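PDB 3SUK: cerato-platanin-like protein, which is of unknown function but belongs to the cerato-platanins, a family of small secreted fungal proteins built on a double-psi beta-barrel. Local coordinates for residues N10-A15 and I47-D52; N63-S68 and N88-A93. All blocks are in the same frame, centred on the assembly; numbering follows the deposited sequence. Where two conformers were deposited one is given.

Overall arrangement
Starting from the N terminus, the chain leaves strand 4-8 and makes the short 3-10 turn of contact 1. A long excursion with neither helix nor strand follows, and strand 47-50 then returns beneath that turn, so contact 1 closes this loop. Contact 2 opens only afterwards: strand 64-71 runs out, strand 74-83 comes back, and strand 90-92 meets the former across the interior. The two contacts therefore lie in series, neither enclosing nor crossing the other, with centres about 9 Å apart. They join where strands 47-50 and 90-92 pair as antiparallel neighbours, and where Asp-52 of contact 1 hydrogen-bonds to Tyr-65 of contact 2.

Contact 1. Residues N10-A15 and I47-D52; sequences NTYDNA and IGASSD
Tyr-12 packs its side chain against strand 47-50, with the ring over Gly-48 and against Ala-49 and its CB beside Ile-47. The phenol projects from a 3-10 turn, residues 10-13, whose backbone is tied by a bond from Asp-13 N to Asn-10 O. With CG anti to the carbonyl carbon (chi1 -49°), the ring extends from the turn toward Gly-48 and Ala-49. Gly-48 CA sits over one face in a CH-pi contact, 4.3 Å from the ring centroid and nearer the rim than the middle. At the root of the side chain, Tyr-12 CB meets Ile-47 CD1 at 3.9 Å. The same methyl also approaches the backbone, 3.6 Å from Tyr-12 O; Ile-47 CG1, set between its own N and carbonyl carbon (chi1 58°), carries it up to the turn. At the far end of the ring, Ala-49 CB packs 3.4 Å from Tyr-12 OH, a hydroxyl that is hydrogen-bonded to Asp-84. An alanine in place of Tyr-12 would probably open a gap above Gly-48 and Ala-49 and leave Asp-84 without this hydroxyl partner. The turn is also tied to helix 94-101, for Asp-13 accepts bonds from the backbone N atoms of Gln-94 and Ala-95 at its start. The contact thus seats the loop that follows strand 4-8 on a strand of the double-psi beta-barrel, the fold of the cerato-platanins.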
ATOM      1  N   ASN A  10      -7.813   5.305  -6.169  1.00  7.93           N
ATOM      2  CA  ASN A  10      -7.892   4.588  -7.430  1.00  8.54           C
ATOM      3  C   ASN A  10      -6.679   4.783  -8.349  1.00  8.13           C
ATOM      4  O   ASN A  10      -6.532   4.075  -9.267  1.00 10.17           O
ATOM      5  CB  ASN A  10      -9.178   4.946  -8.186  1.00  9.23           C
ATOM      6  CG  ASN A  10     -10.434   4.502  -7.466  1.00  8.65           C
ATOM      7  OD1 ASN A  10     -11.278   5.312  -7.180  1.00  9.64           O
ATOM      8  ND2 ASN A  10     -10.535   3.239  -7.165  1.00 10.08           N
ATOM      9  N   THR A  11      -5.810   5.729  -8.047  1.00  9.44           N
ATOM     10  CA  THR A  11      -4.542   5.912  -8.768  1.00 10.72           C
ATOM     11  C   THR A  11      -3.847   4.547  -8.768  1.00 10.61           C
ATOM     12  O   THR A  11      -3.401   4.089  -9.770  1.00 11.64           O
ATOM     13  CB  THR A  11      -3.656   6.931  -7.958  1.00 14.00           C
ATOM     14  OG1 THR A  11      -4.224   8.235  -8.072  1.00 20.48           O
ATOM     15  CG2 THR A  11      -2.278   6.965  -8.491  1.00 19.17           C
ATOM     16  N   TYR A  12      -3.840   3.850  -7.642  1.00  9.86           N
ATOM     17  CA  TYR A  12      -3.102   2.585  -7.503  1.00  8.84           C
ATOM     18  C   TYR A  12      -3.749   1.348  -8.110  1.00 10.51           C
ATOM     19  O   TYR A  12      -3.139   0.337  -8.165  1.00 12.60           O
ATOM     20  CB  TYR A  12      -2.733   2.344  -6.014  1.00  9.21           C
ATOM     21  CG  TYR A  12      -2.081   3.560  -5.372  1.00  8.95           C
ATOM     22  CD1 TYR A  12      -0.919   4.119  -5.894  1.00 11.47           C
ATOM     23  CD2 TYR A  12      -2.649   4.173  -4.275  1.00  8.12           C
ATOM     24  CE1 TYR A  12      -0.341   5.245  -5.311  1.00 11.32           C
ATOM     25  CE2 TYR A  12      -2.095   5.290  -3.724  1.00 10.18           C
ATOM     26  CZ  TYR A  12      -0.961   5.839  -4.236  1.00 10.34           C
ATOM     27  OH  TYR A  12      -0.398   6.956  -3.678  1.00 11.17           O
ATOM     28  N   ASP A  13      -5.001   1.477  -8.504  1.00  9.48           N
ATOM     29  CA  ASP A  13      -5.768   0.366  -9.087  1.00 12.79           C
ATOM     30  C   ASP A  13      -5.353   0.055 -10.496  1.00 13.76           C
ATOM     31  O   ASP A  13      -5.669  -0.968 -11.010  1.00 15.40           O
ATOM     32  CB  ASP A  13      -7.273   0.622  -9.025  1.00  9.67           C
ATOM     33  CG  ASP A  13      -7.810   0.354  -7.669  1.00  8.44           C
ATOM     34  OD1 ASP A  13      -7.857  -0.824  -7.325  1.00 10.98           O
ATOM     35  OD2 ASP A  13      -8.105   1.288  -6.988  1.00  9.74           O
ATOM     36  N   ASN A  14      -4.619   0.972 -11.071  1.00 11.23           N
ATOM     37  CA  ASN A  14      -4.245   0.883 -12.477  1.00 13.56           C
ATOM     38  C   ASN A  14      -2.808   0.335 -12.636  1.00 12.65           C
ATOM     39  O   ASN A  14      -1.851   1.005 -12.369  1.00 15.22           O
ATOM     40  CB  ASN A  14      -4.467   2.293 -13.132  1.00 15.33           C
ATOM     41  CG  ASN A  14      -5.981   2.803 -13.048  1.00 14.13           C
ATOM     42  OD1 ASN A  14      -6.847   2.304 -13.740  1.00 17.16           O
ATOM     43  ND2 ASN A  14      -6.244   3.762 -12.192  1.00 12.75           N
ATOM     44  N   ALA A  15      -2.704  -0.893 -13.143  1.00 12.99           N
ATOM     45  CA  ALA A  15      -1.432  -1.629 -13.266  1.00 12.89           C
ATOM     46  C   ALA A  15      -0.385  -0.912 -14.091  1.00 15.31           C
ATOM     47  O   ALA A  15       0.783  -1.063 -13.868  1.00 15.93           O
ATOM     48  CB  ALA A  15      -1.648  -3.022 -13.877  1.00 15.05           C
ATOM     49  N   ILE A  47      -0.858  -2.549  -3.079  1.00  8.23           N
ATOM     50  CA  ILE A  47       0.100  -1.451  -3.082  1.00  7.70           C
ATOM     51  C   ILE A  47      -0.596  -0.181  -2.605  1.00  6.50           C
ATOM     52  O   ILE A  47      -1.801  -0.094  -2.657  1.00  7.59           O
ATOM     53  CB  ILE A  47       0.718  -1.193  -4.468  1.00  7.59           C
ATOM     54  CG1 ILE A  47      -0.370  -0.882  -5.488  1.00  9.78           C
ATOM     55  CG2 ILE A  47       1.611  -2.362  -4.930  1.00  8.71           C
ATOM     56  CD1 ILE A  47       0.109  -0.182  -6.733  1.00 11.58           C
ATOM     57  N   GLY A  48       0.188   0.763  -2.119  1.00  6.46           N
ATOM     58  CA  GLY A  48      -0.382   2.019  -1.691  1.00  8.40           C
ATOM     59  C   GLY A  48       0.615   3.019  -1.155  1.00  8.48           C
ATOM     60  O   GLY A  48       1.792   2.795  -1.116  1.00  9.23           O
ATOM     61  N   ALA A  49       0.059   4.137  -0.711  1.00  8.29           N
ATOM     62  CA  ALA A  49       0.806   5.182  -0.045  1.00  9.26           C
ATOM     63  C   ALA A  49       0.767   4.938   1.471  1.00  6.62           C
ATOM     64  O   ALA A  49      -0.195   4.349   1.931  1.00  7.24           O
ATOM     65  CB  ALA A  49       0.198   6.542  -0.383  1.00  8.32           C
ATOM     66  N   SER A  50       1.810   5.365   2.188  1.00  7.39           N
ATOM     67  CA  SER A  50       1.861   5.334   3.639  1.00  8.45           C
ATOM     68  C   SER A  50       2.487   6.630   4.177  1.00  7.56           C
ATOM     69  O   SER A  50       3.364   7.176   3.595  1.00  8.88           O
ATOM     70  CB  SER A  50       2.671   4.136   4.124  1.00  8.10           C
ATOM     71  OG  SER A  50       2.954   4.213   5.491  1.00  9.92           O
ATOM     72  N   SER A  51       2.015   7.058   5.330  1.00  9.44           N
ATOM     73  CA  SER A  51       2.600   8.183   6.066  1.00  9.12           C
ATOM     74  C   SER A  51       3.995   7.874   6.572  1.00 10.36           C
ATOM     75  O   SER A  51       4.730   8.756   6.935  1.00 10.57           O
ATOM     76  CB  SER A  51       1.676   8.645   7.200  1.00 10.36           C
ATOM     77  OG  SER A  51       1.232   7.616   8.009  1.00 10.87           O
ATOM     78  N   ASP A  52       4.370   6.600   6.546  1.00  9.00           N
ATOM     79  CA  ASP A  52       5.751   6.203   6.876  1.00 10.62           C
ATOM     80  C   ASP A  52       6.736   6.745   5.841  1.00 10.29           C
ATOM     81  O   ASP A  52       7.880   6.881   6.109  1.00 10.92           O
ATOM     82  CB  ASP A  52       5.931   4.679   7.009  1.00  9.46           C
ATOM     83  CG  ASP A  52       5.347   4.116   8.281  1.00 10.38           C
ATOM     84  OD1 ASP A  52       4.841   4.862   9.083  1.00 14.28           O
ATOM     85  OD2 ASP A  52       5.443   2.922   8.468  1.00 12.56           O
TER

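Contact 2. Residues N63-S68 and N88-A93; sequences NCYTIS and NGFNVA
Phe-90 points the edge of its ring at the face of Tyr-65 while receiving Ile-67 over its own face. The two aromatic rings form a T-shaped pair, with planes at 76° and centroids 5.2 Å apart. Phe-90 CZ makes the approach, 3.8 Å from Tyr-65 CG, so it lands near the root of the phenol and not over its middle. Beside it, Phe-90 CE1 comes to 3.9 Å from Tyr-65 CD1. Ile-67 arrives from the opposite direction to Phe-90 and sets CD1 almost squarely above the phenyl centre, 3.8 Å from the centroid and 10° off the ring normal, a CH-pi contact. Its CG1 lies anti to the carbonyl carbon (chi1 -58°) and the chain is extended beyond it, which brings the terminal methyl over the ring. These three side chains meet in the interior of the double-psi beta-barrel, where strands 64-71 and 90-92, not neighbours in the sheet, face each other with Ile-67 and Phe-90 CA atoms 9.8 Å apart. Leu-6 from strand 4-8 touches both Ile-67 and Phe-90. The polar end of Tyr-65 is fixed separately: its OH is hydrogen-bonded to Asp-52, and Asn-63 ND2 donates to Tyr-65 OH at 3.2 Å, with the hydroxyl oxygen in the plane of the Asn-63 amide. On the same strand, Cys-64 forms a disulfide with Cys-123, linking it to the C-terminal end of the chain.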
ATOM      1  N   ASN A  63       8.590  -0.525   1.852  1.00  7.89           N
ATOM      2  CA  ASN A  63       8.252  -1.263   3.038  1.00  8.07           C
ATOM      3  C   ASN A  63       7.050  -2.160   2.824  1.00  6.56           C
ATOM      4  O   ASN A  63       6.117  -1.824   2.167  1.00  7.13           O
ATOM      5  CB  ASN A  63       8.000  -0.347   4.227  1.00 10.05           C
ATOM      6  CG  ASN A  63       9.294   0.131   4.900  1.00 10.70           C
ATOM      7  OD1 ASN A  63      10.371  -0.220   4.518  1.00 11.21           O
ATOM      8  ND2 ASN A  63       9.134   0.977   5.842  1.00 12.30           N
ATOM      9  N   CYS A  64       7.128  -3.309   3.455  1.00  7.64           N
ATOM     10  CA  CYS A  64       6.137  -4.347   3.363  1.00  6.85           C
ATOM     11  C   CYS A  64       5.393  -4.447   4.691  1.00  6.79           C
ATOM     12  O   CYS A  64       5.992  -4.588   5.683  1.00  8.11           O
ATOM     13  CB  CYS A  64       6.874  -5.669   3.081  1.00  9.89           C
ATOM     14  SG  CYS A  64       5.796  -7.124   2.868  1.00  9.43           S
ATOM     15  N   TYR A  65       4.078  -4.361   4.633  1.00  7.38           N
ATOM     16  CA  TYR A  65       3.226  -4.350   5.793  1.00  7.63           C
ATOM     17  C   TYR A  65       2.170  -5.436   5.720  1.00  9.52           C
ATOM     18  O   TYR A  65       1.536  -5.616   4.710  1.00 10.36           O
ATOM     19  CB  TYR A  65       2.514  -3.007   5.905  1.00  8.02           C
ATOM     20  CG  TYR A  65       3.430  -1.834   6.037  1.00  7.92           C
ATOM     21  CD1 TYR A  65       3.890  -1.182   4.913  1.00  7.68           C
ATOM     22  CD2 TYR A  65       3.829  -1.367   7.282  1.00  8.57           C
ATOM     23  CE1 TYR A  65       4.696  -0.095   5.016  1.00  7.56           C
ATOM     24  CE2 TYR A  65       4.665  -0.292   7.393  1.00  9.75           C
ATOM     25  CZ  TYR A  65       5.119   0.317   6.261  1.00  9.74           C
ATOM     26  OH  TYR A  65       5.952   1.387   6.358  1.00 11.93           O
ATOM     27  N   THR A  66       1.965  -6.111   6.828  1.00  8.59           N
ATOM     28  CA  THR A  66       0.845  -7.012   6.978  1.00  9.01           C
ATOM     29  C   THR A  66      -0.226  -6.179   7.638  1.00  9.53           C
ATOM     30  O   THR A  66      -0.059  -5.700   8.735  1.00  9.50           O
ATOM     31  CB  THR A  66       1.183  -8.223   7.848  1.00  9.30           C
ATOM     32  OG1 THR A  66       2.157  -9.008   7.172  1.00 11.08           O
ATOM     33  CG2 THR A  66      -0.032  -9.066   8.063  1.00 11.31           C
ATOM     34  N   ILE A  67      -1.317  -6.000   6.910  1.00  6.87           N
ATOM     35  CA  ILE A  67      -2.435  -5.141   7.308  1.00  7.70           C
ATOM     36  C   ILE A  67      -3.625  -6.040   7.586  1.00  7.80           C
ATOM     37  O   ILE A  67      -3.959  -6.848   6.802  1.00  8.77           O
ATOM     38  CB  ILE A  67      -2.783  -4.104   6.211  1.00  6.45           C
ATOM     39  CG1 ILE A  67      -1.562  -3.213   5.868  1.00  9.23           C
ATOM     40  CG2 ILE A  67      -3.923  -3.194   6.664  1.00  9.23           C
ATOM     41  CD1 ILE A  67      -1.758  -2.344   4.729  1.00  8.16           C
ATOM     42  N   SER A  68      -4.242  -5.851   8.746  1.00  9.02           N
ATOM     43  CA  SER A  68      -5.351  -6.652   9.260  0.50  8.85           C
ATOM     44  C   SER A  68      -6.578  -5.812   9.600  1.00  9.04           C
ATOM     45  O   SER A  68      -6.470  -4.717  10.045  1.00  9.93           O
ATOM     46  CB  SER A  68      -4.936  -7.362  10.544  0.50 10.38           C
ATOM     47  OG  SER A  68      -3.853  -8.186  10.267  0.50  9.47           O
ATOM     48  N   ASN A  88      -1.754  10.491   6.132  1.00 11.03           N
ATOM     49  CA  ASN A  88      -2.237   9.883   7.373  1.00 12.07           C
ATOM     50  C   ASN A  88      -2.547   8.382   7.215  1.00  9.57           C
ATOM     51  O   ASN A  88      -3.585   8.053   6.742  1.00 12.29           O
ATOM     52  CB  ASN A  88      -3.504  10.669   7.798  1.00 14.81           C
ATOM     53  CG  ASN A  88      -4.192  10.126   8.991  1.00 12.98           C
ATOM     54  OD1 ASN A  88      -3.621   9.545   9.832  1.00 16.15           O
ATOM     55  ND2 ASN A  88      -5.454  10.431   9.081  1.00 17.58           N
ATOM     56  N   GLY A  89      -1.687   7.526   7.707  1.00  9.64           N
ATOM     57  CA  GLY A  89      -1.826   6.092   7.481  1.00 10.12           C
ATOM     58  C   GLY A  89      -1.679   5.649   6.024  1.00  7.52           C
ATOM     59  O   GLY A  89      -0.787   6.097   5.362  1.00  8.85           O
ATOM     60  N   PHE A  90      -2.587   4.805   5.570  1.00  8.53           N
ATOM     61  CA  PHE A  90      -2.466   4.214   4.232  1.00  7.91           C
ATOM     62  C   PHE A  90      -3.525   4.717   3.259  1.00  7.92           C
ATOM     63  O   PHE A  90      -4.682   4.805   3.588  1.00  8.12           O
ATOM     64  CB  PHE A  90      -2.628   2.669   4.264  1.00  8.29           C
ATOM     65  CG  PHE A  90      -1.550   1.926   4.997  1.00  8.67           C
ATOM     66  CD1 PHE A  90      -0.367   1.660   4.374  1.00  8.98           C
ATOM     67  CD2 PHE A  90      -1.773   1.399   6.266  1.00  9.54           C
ATOM     68  CE1 PHE A  90       0.602   0.973   5.020  1.00  8.59           C
ATOM     69  CE2 PHE A  90      -0.778   0.708   6.919  1.00 11.20           C
ATOM     70  CZ  PHE A  90       0.396   0.486   6.251  1.00 10.26           C
ATOM     71  N   ASN A  91      -3.098   4.999   2.044  1.00  7.93           N
ATOM     72  CA  ASN A  91      -4.008   5.126   0.924  1.00  8.77           C
ATOM     73  C   ASN A  91      -3.680   4.012  -0.084  1.00  7.83           C
ATOM     74  O   ASN A  91      -2.697   4.040  -0.712  1.00  9.70           O
ATOM     75  CB  ASN A  91      -3.843   6.465   0.191  1.00  9.71           C
ATOM     76  CG  ASN A  91      -3.840   7.678   1.097  1.00 10.93           C
ATOM     77  OD1 ASN A  91      -4.409   7.720   2.144  1.00 13.82           O
ATOM     78  ND2 ASN A  91      -3.162   8.677   0.636  1.00 12.93           N
ATOM     79  N   VAL A  92      -4.594   3.067  -0.215  1.00  7.51           N
ATOM     80  CA  VAL A  92      -4.336   1.847  -0.982  1.00  7.88           C
ATOM     81  C   VAL A  92      -5.218   1.683  -2.208  1.00  7.50           C
ATOM     82  O   VAL A  92      -6.177   2.326  -2.352  1.00  7.74           O
ATOM     83  CB  VAL A  92      -4.416   0.559  -0.078  1.00  6.81           C
ATOM     84  CG1 VAL A  92      -3.476   0.736   1.150  1.00  8.92           C
ATOM     85  CG2 VAL A  92      -5.871   0.228   0.322  1.00  8.87           C
ATOM     86  N   ALA A  93      -4.844   0.760  -3.081  1.00  7.30           N
ATOM     87  CA  ALA A  93      -5.696   0.491  -4.240  1.00  7.69           C
ATOM     88  C   ALA A  93      -7.062   0.042  -3.715  1.00  7.64           C
ATOM     89  O   ALA A  93      -7.159  -0.649  -2.752  1.00  7.83           O
ATOM     90  CB  ALA A  93      -5.067  -0.593  -5.113  1.00  7.36           C
TER